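Local coordinates for capsid polyprotein VP90 (PDB 3TS3) that forms the projection (spike) domain of the turkey astrovirus capsid polyprotein, which probably self-assembles into an icosahedral capsid, at residues C[81-86]-C[162-167]; C[134-139]-C[157-162]. All blocks are in the same frame, centred on the assembly; numbering follows the deposited sequence. Where two conformers were deposited one is given.

Contact 1. Residues C[81-86]-C[162-167]; sequences DVTQTG and DEKYIL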
loop_
_atom_site.group_PDB
_atom_site.type_symbol
_atom_site.label_atom_id
_atom_site.label_comp_id
_atom_site.label_asym_id
_atom_site.label_seq_id
_atom_site.Cartn_x
_atom_site.Cartn_y
_atom_site.Cartn_z
ATOM N N ASP C 81 0.165 14.494 -4.417
ATOM C CA ASP C 81 0.571 14.068 -5.748
ATOM C C ASP C 81 1.082 12.629 -5.674
ATOM O O ASP C 81 1.991 12.339 -4.925
ATOM C CB ASP C 81 1.691 15.001 -6.224
ATOM C CG ASP C 81 2.285 14.594 -7.556
ATOM O OD1 ASP C 81 1.631 13.890 -8.325
ATOM O OD2 ASP C 81 3.420 15.019 -7.821
ATOM N N VAL C 82 0.466 11.723 -6.427
ATOM C CA VAL C 82 0.903 10.332 -6.439
ATOM C C VAL C 82 1.558 9.944 -7.763
ATOM O O VAL C 82 1.782 8.785 -8.027
ATOM C CB VAL C 82 -0.243 9.362 -6.081
ATOM C CG1 VAL C 82 -0.661 9.561 -4.633
ATOM C CG2 VAL C 82 -1.422 9.546 -7.027
ATOM N N THR C 83 1.880 10.935 -8.579
ATOM C CA THR C 83 2.412 10.656 -9.903
ATOM C C THR C 83 3.739 9.903 -9.954
ATOM O O THR C 83 3.895 8.983 -10.737
ATOM C CB THR C 83 2.611 11.972 -10.684
ATOM O OG1 THR C 83 1.435 12.780 -10.569
ATOM C CG2 THR C 83 2.890 11.694 -12.144
ATOM N N GLN C 84 4.713 10.313 -9.157
ATOM C CA GLN C 84 6.013 9.666 -9.237
ATOM C C GLN C 84 6.066 8.196 -8.807
ATOM O O GLN C 84 6.639 7.372 -9.501
ATOM C CB GLN C 84 7.067 10.470 -8.462
ATOM C CG GLN C 84 8.481 9.908 -8.619
ATOM C CD GLN C 84 9.550 10.851 -8.130
ATOM O OE1 GLN C 84 9.404 11.490 -7.107
ATOM N NE2 GLN C 84 10.639 10.925 -8.864
ATOM N N THR C 85 5.503 7.888 -7.643
ATOM C CA THR C 85 5.608 6.537 -7.099
ATOM C C THR C 85 4.357 5.660 -7.193
ATOM O O THR C 85 4.408 4.480 -6.904
ATOM C CB THR C 85 6.071 6.577 -5.636
ATOM O OG1 THR C 85 5.004 7.030 -4.798
ATOM C CG2 THR C 85 7.249 7.520 -5.496
ATOM N N GLY C 86 3.251 6.251 -7.607
ATOM C CA GLY C 86 1.996 5.530 -7.624
ATOM C C GLY C 86 1.916 4.324 -8.539
ATOM O O GLY C 86 2.440 4.319 -9.637
ATOM N N ASP C 162 -0.988 19.633 -15.980
ATOM C CA ASP C 162 0.385 19.282 -15.630
ATOM C C ASP C 162 0.651 17.769 -15.535
ATOM O O ASP C 162 1.671 17.356 -15.015
ATOM C CB ASP C 162 0.860 20.019 -14.377
ATOM C CG ASP C 162 0.024 19.705 -13.170
ATOM O OD1 ASP C 162 -0.851 18.842 -13.292
ATOM O OD2 ASP C 162 0.243 20.317 -12.111
ATOM N N GLU C 163 -0.280 16.961 -16.028
ATOM C CA GLU C 163 -0.167 15.489 -16.070
ATOM C C GLU C 163 0.135 14.887 -14.733
ATOM O O GLU C 163 0.921 13.958 -14.608
ATOM C CB GLU C 163 0.847 15.047 -17.138
ATOM C CG GLU C 163 0.477 15.536 -18.525
ATOM C CD GLU C 163 1.304 14.911 -19.624
ATOM O OE1 GLU C 163 1.880 13.822 -19.416
ATOM O OE2 GLU C 163 1.357 15.510 -20.718
ATOM N N LYS C 164 -0.551 15.387 -13.715
ATOM C CA LYS C 164 -0.369 14.899 -12.357
ATOM C C LYS C 164 -1.595 14.161 -11.841
ATOM O O LYS C 164 -2.718 14.587 -12.050
ATOM C CB LYS C 164 -0.045 16.049 -11.398
ATOM C CG LYS C 164 1.383 16.561 -11.461
ATOM C CD LYS C 164 1.646 17.457 -10.267
ATOM C CE LYS C 164 3.016 18.079 -10.327
ATOM N NZ LYS C 164 3.226 18.999 -9.185
ATOM N N TYR C 165 -1.357 13.053 -11.154
ATOM C CA TYR C 165 -2.432 12.315 -10.512
ATOM C C TYR C 165 -2.532 12.867 -9.101
ATOM O O TYR C 165 -1.582 12.821 -8.337
ATOM C CB TYR C 165 -2.107 10.825 -10.455
ATOM C CG TYR C 165 -2.135 10.114 -11.786
ATOM C CD1 TYR C 165 -1.028 10.099 -12.615
ATOM C CD2 TYR C 165 -3.264 9.441 -12.195
ATOM C CE1 TYR C 165 -1.062 9.444 -13.819
ATOM C CE2 TYR C 165 -3.305 8.795 -13.383
ATOM C CZ TYR C 165 -2.195 8.790 -14.191
ATOM O OH TYR C 165 -2.247 8.136 -15.379
ATOM N N ILE C 166 -3.696 13.411 -8.780
ATOM C CA ILE C 166 -3.890 14.070 -7.513
ATOM C C ILE C 166 -4.835 13.282 -6.634
ATOM O O ILE C 166 -5.968 13.049 -6.999
ATOM C CB ILE C 166 -4.497 15.465 -7.735
ATOM C CG1 ILE C 166 -3.590 16.290 -8.647
ATOM C CG2 ILE C 166 -4.745 16.162 -6.414
ATOM C CD1 ILE C 166 -2.224 16.548 -8.060
ATOM N N LEU C 167 -4.361 12.891 -5.462
ATOM C CA LEU C 167 -5.201 12.158 -4.535
ATOM C C LEU C 167 -5.743 13.152 -3.514
ATOM O O LEU C 167 -4.988 13.798 -2.819
ATOM C CB LEU C 167 -4.380 11.071 -3.844
ATOM C CG LEU C 167 -5.107 10.236 -2.791
ATOM C CD1 LEU C 167 -6.240 9.427 -3.391
ATOM C CD2 LEU C 167 -4.124 9.347 -2.064
#
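Asp81 and Ile166 form an antiparallel, non-hydrogen-bonded pair where strand 76-81 leaves strand 164-171 in the large antiparallel sheet of the spike domain. An Asx turn follows at once and bends the chain from 81 to 83.

The polar contacts are centred on Tyr165. Its carbonyl O accepts from Val82 N at 3.0 Å, nearly along the C=O axis, with an N-H...O angle of 167°. Its N-H does not meet a backbone carbonyl of 81-86. It donates to the hydroxyl of Thr83, with Tyr165 N to Thr83 OG1 at 2.9 Å. OG1 lies beside the Thr83 backbone N (chi1 -48°), which turns it to the strand. The same hydroxyl donates to the syn lone pair of Asp81 OD1. That oxygen also accepts from Thr83 N, which stands above the carboxylate plane, so two donors grip this one oxygen, OD1.

Charge plays a looser part. Asp81 OD2 and Lys164 NZ are 4.2 Å apart, beyond a salt bridge. The extended lysine chain crosses Asp81 at about a right angle.

The apolar contacts come from Val82. Its CG1 reaches Leu167 CB, and the side chain also touches Leu156, Ala38 and Pro40. Its other methyl sits between the backbone N and the carbonyl carbon, and Val82 CG2 touches Tyr165 CB at 3.7 Å.

Contact 2. Residues C[134-139]-C[157-162]; sequences RLNLAE and FYRTSD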
loop_
_atom_site.group_PDB
_atom_site.type_symbol
_atom_site.label_atom_id
_atom_site.label_comp_id
_atom_site.label_asym_id
_atom_site.label_seq_id
_atom_site.Cartn_x
_atom_site.Cartn_y
_atom_site.Cartn_z
ATOM N N ARG C 134 -7.032 25.704 -4.991
ATOM C CA ARG C 134 -5.860 24.862 -4.767
ATOM C C ARG C 134 -5.864 23.600 -5.613
ATOM O O ARG C 134 -4.829 23.159 -6.081
ATOM C CB ARG C 134 -5.721 24.482 -3.305
ATOM C CG ARG C 134 -5.412 25.642 -2.435
ATOM C CD ARG C 134 -4.362 25.270 -1.444
ATOM N NE ARG C 134 -4.168 26.322 -0.463
ATOM C CZ ARG C 134 -3.770 26.098 0.774
ATOM N NH1 ARG C 134 -3.524 24.861 1.166
ATOM N NH2 ARG C 134 -3.622 27.103 1.614
ATOM N N LEU C 135 -7.033 23.020 -5.802
ATOM C CA LEU C 135 -7.125 21.813 -6.594
ATOM C C LEU C 135 -6.651 22.104 -8.007
ATOM O O LEU C 135 -6.034 21.256 -8.633
ATOM C CB LEU C 135 -8.537 21.255 -6.589
ATOM C CG LEU C 135 -8.858 20.458 -5.331
ATOM C CD1 LEU C 135 -10.334 20.160 -5.280
ATOM C CD2 LEU C 135 -8.034 19.184 -5.304
ATOM N N ASN C 136 -6.942 23.303 -8.503
ATOM C CA ASN C 136 -6.483 23.698 -9.830
ATOM C C ASN C 136 -6.855 22.704 -10.930
ATOM O O ASN C 136 -6.026 22.304 -11.728
ATOM C CB ASN C 136 -4.983 23.954 -9.826
ATOM C CG ASN C 136 -4.515 24.649 -11.079
ATOM O OD1 ASN C 136 -5.267 25.378 -11.706
ATOM N ND2 ASN C 136 -3.268 24.423 -11.446
ATOM N N LEU C 137 -8.116 22.323 -10.954
ATOM C CA LEU C 137 -8.618 21.380 -11.930
ATOM C C LEU C 137 -9.325 22.091 -13.070
ATOM O O LEU C 137 -9.708 23.249 -12.950
ATOM C CB LEU C 137 -9.569 20.385 -11.268
ATOM C CG LEU C 137 -8.998 19.473 -10.183
ATOM C CD1 LEU C 137 -10.113 18.836 -9.377
ATOM C CD2 LEU C 137 -8.067 18.413 -10.756
ATOM N N ALA C 138 -9.502 21.373 -14.166
ATOM C CA ALA C 138 -10.218 21.885 -15.318
ATOM C C ALA C 138 -11.451 21.031 -15.489
ATOM O O ALA C 138 -11.429 19.845 -15.228
ATOM C CB ALA C 138 -9.351 21.813 -16.562
ATOM N N GLU C 139 -12.533 21.637 -15.945
ATOM C CA GLU C 139 -13.748 20.887 -16.142
ATOM C C GLU C 139 -13.430 19.800 -17.153
ATOM O O GLU C 139 -12.785 20.045 -18.164
ATOM C CB GLU C 139 -14.864 21.808 -16.651
ATOM C CG GLU C 139 -16.205 21.122 -16.787
ATOM C CD GLU C 139 -17.291 22.022 -17.352
ATOM O OE1 GLU C 139 -16.972 23.126 -17.828
ATOM O OE2 GLU C 139 -18.463 21.604 -17.344
ATOM N N PHE C 157 -7.848 12.357 -8.985
ATOM C CA PHE C 157 -8.003 13.173 -10.173
ATOM C C PHE C 157 -6.779 13.016 -11.057
ATOM O O PHE C 157 -5.701 12.696 -10.586
ATOM C CB PHE C 157 -8.070 14.664 -9.818
ATOM C CG PHE C 157 -9.254 15.076 -8.989
ATOM C CD1 PHE C 157 -10.488 15.293 -9.573
ATOM C CD2 PHE C 157 -9.112 15.331 -7.641
ATOM C CE1 PHE C 157 -11.563 15.701 -8.814
ATOM C CE2 PHE C 157 -10.179 15.743 -6.885
ATOM C CZ PHE C 157 -11.405 15.925 -7.473
ATOM N N TYR C 158 -6.960 13.263 -12.346
ATOM C CA TYR C 158 -5.833 13.430 -13.236
ATOM C C TYR C 158 -5.917 14.881 -13.690
ATOM O O TYR C 158 -6.826 15.248 -14.428
ATOM C CB TYR C 158 -5.899 12.472 -14.421
ATOM C CG TYR C 158 -4.687 12.541 -15.329
ATOM C CD1 TYR C 158 -3.432 12.239 -14.854
ATOM C CD2 TYR C 158 -4.812 12.893 -16.653
ATOM C CE1 TYR C 158 -2.327 12.301 -15.667
ATOM C CE2 TYR C 158 -3.713 12.954 -17.477
ATOM C CZ TYR C 158 -2.469 12.655 -16.981
ATOM O OH TYR C 158 -1.366 12.715 -17.800
ATOM N N ARG C 159 -4.963 15.698 -13.251
ATOM C CA ARG C 159 -4.944 17.100 -13.648
ATOM C C ARG C 159 -4.172 17.164 -14.954
ATOM O O ARG C 159 -2.954 17.174 -14.975
ATOM C CB ARG C 159 -4.277 17.967 -12.579
ATOM C CG ARG C 159 -4.349 19.468 -12.862
ATOM C CD ARG C 159 -3.416 20.293 -11.978
ATOM N NE ARG C 159 -3.801 20.298 -10.573
ATOM C CZ ARG C 159 -2.979 20.046 -9.562
ATOM N NH1 ARG C 159 -1.706 19.753 -9.784
ATOM N NH2 ARG C 159 -3.439 20.085 -8.324
ATOM N N THR C 160 -4.917 17.228 -16.045
ATOM C CA THR C 160 -4.367 17.140 -17.386
ATOM C C THR C 160 -3.371 18.245 -17.700
ATOM O O THR C 160 -2.427 18.023 -18.434
ATOM C CB THR C 160 -5.475 17.122 -18.457
ATOM O OG1 THR C 160 -6.220 18.336 -18.401
ATOM C CG2 THR C 160 -6.421 15.970 -18.215
ATOM N N SER C 161 -3.567 19.423 -17.124
ATOM C CA SER C 161 -2.710 20.556 -17.440
ATOM C C SER C 161 -1.249 20.295 -17.101
ATOM O O SER C 161 -0.368 20.729 -17.824
ATOM C CB SER C 161 -3.189 21.821 -16.730
ATOM O OG SER C 161 -3.160 21.673 -15.323
ATOM N N ASP C 162 -0.988 19.633 -15.980
ATOM C CA ASP C 162 0.385 19.282 -15.630
ATOM C C ASP C 162 0.651 17.769 -15.535
ATOM O O ASP C 162 1.671 17.356 -15.015
ATOM C CB ASP C 162 0.860 20.019 -14.377
ATOM C CG ASP C 162 0.024 19.705 -13.170
ATOM O OD1 ASP C 162 -0.851 18.842 -13.292
ATOM O OD2 ASP C 162 0.243 20.317 -12.111
HETATM O O HOH W 1 -5.697 22.470 -14.415
#
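Leu137 lays its CD1 methyl over the centre of the Phe157 ring, 3.5 Å from the ring centroid and 13° off the ring normal. This is a CH-pi contact. It joins the end of helix 129-135 and the chain leaving it to strand 153-159 of the antiparallel sheet. The two side chains cross at about a right angle. Leu137 CD2 continues the overlap toward the root of the ring, 3.9 Å from Phe157 CB. Leu135 CD2 approaches the ring obliquely. Phe168 of strand 164-171 touches both Leu135 and Phe157, and Ile79 of strand 76-81 touches Leu135.

The polar half is built on Arg159. Asn136, with positive phi, is the first residue to leave the helix, and the carbonyl of Leu135 just before it is held by the arginine. NE and NH2 grip this one oxygen side-on, and it lies in the guanidinium plane. Arg159 NH2 to Leu135 O is 2.9 Å, the donor standing above the carbonyl plane. Arg159 NE to Leu135 O is 3.1 Å. The chain bends at chi3 (-68°), which brings NE round toward the Leu135 carbonyl. The positive charge would probably complement the negative end of the helix dipole.

The remaining nitrogen turns to its own segment. Arg159 NH1 makes a salt bridge with Asp162 OD2 at 3.1 Å, using the syn lone pair of that oxygen. The guanidinium is thus held by both the helix end and the turn after the strand. Beside it, a water donates to Asn136 O at 2.7 Å and is hydrogen-bonded to Ser161 OG.

Overall arrangement
The two contacts lie on adjoining strands of one antiparallel sheet, their centres about 11 Å apart. Contact 2 is nested along the chain inside the loop closed by contact 1, and they share Asp162 in the turn between strands 153-159 and 164-171. Probable backbone hydrogen bonds join the strands, Ile166 N to Phe157 O at 2.8 Å and Lys164 O to Arg159 N at 2.8 Å. At the turn, Glu163 and Lys164 both face Arg159 in a G1 beta bulge. The Tyr165 and Tyr158 rings also meet. Gln84 and Thr85, in segment 81-86 of contact 1, pack on Gly95 and Gly97 of the second subunit, whereas neither segment of contact 2 touches it.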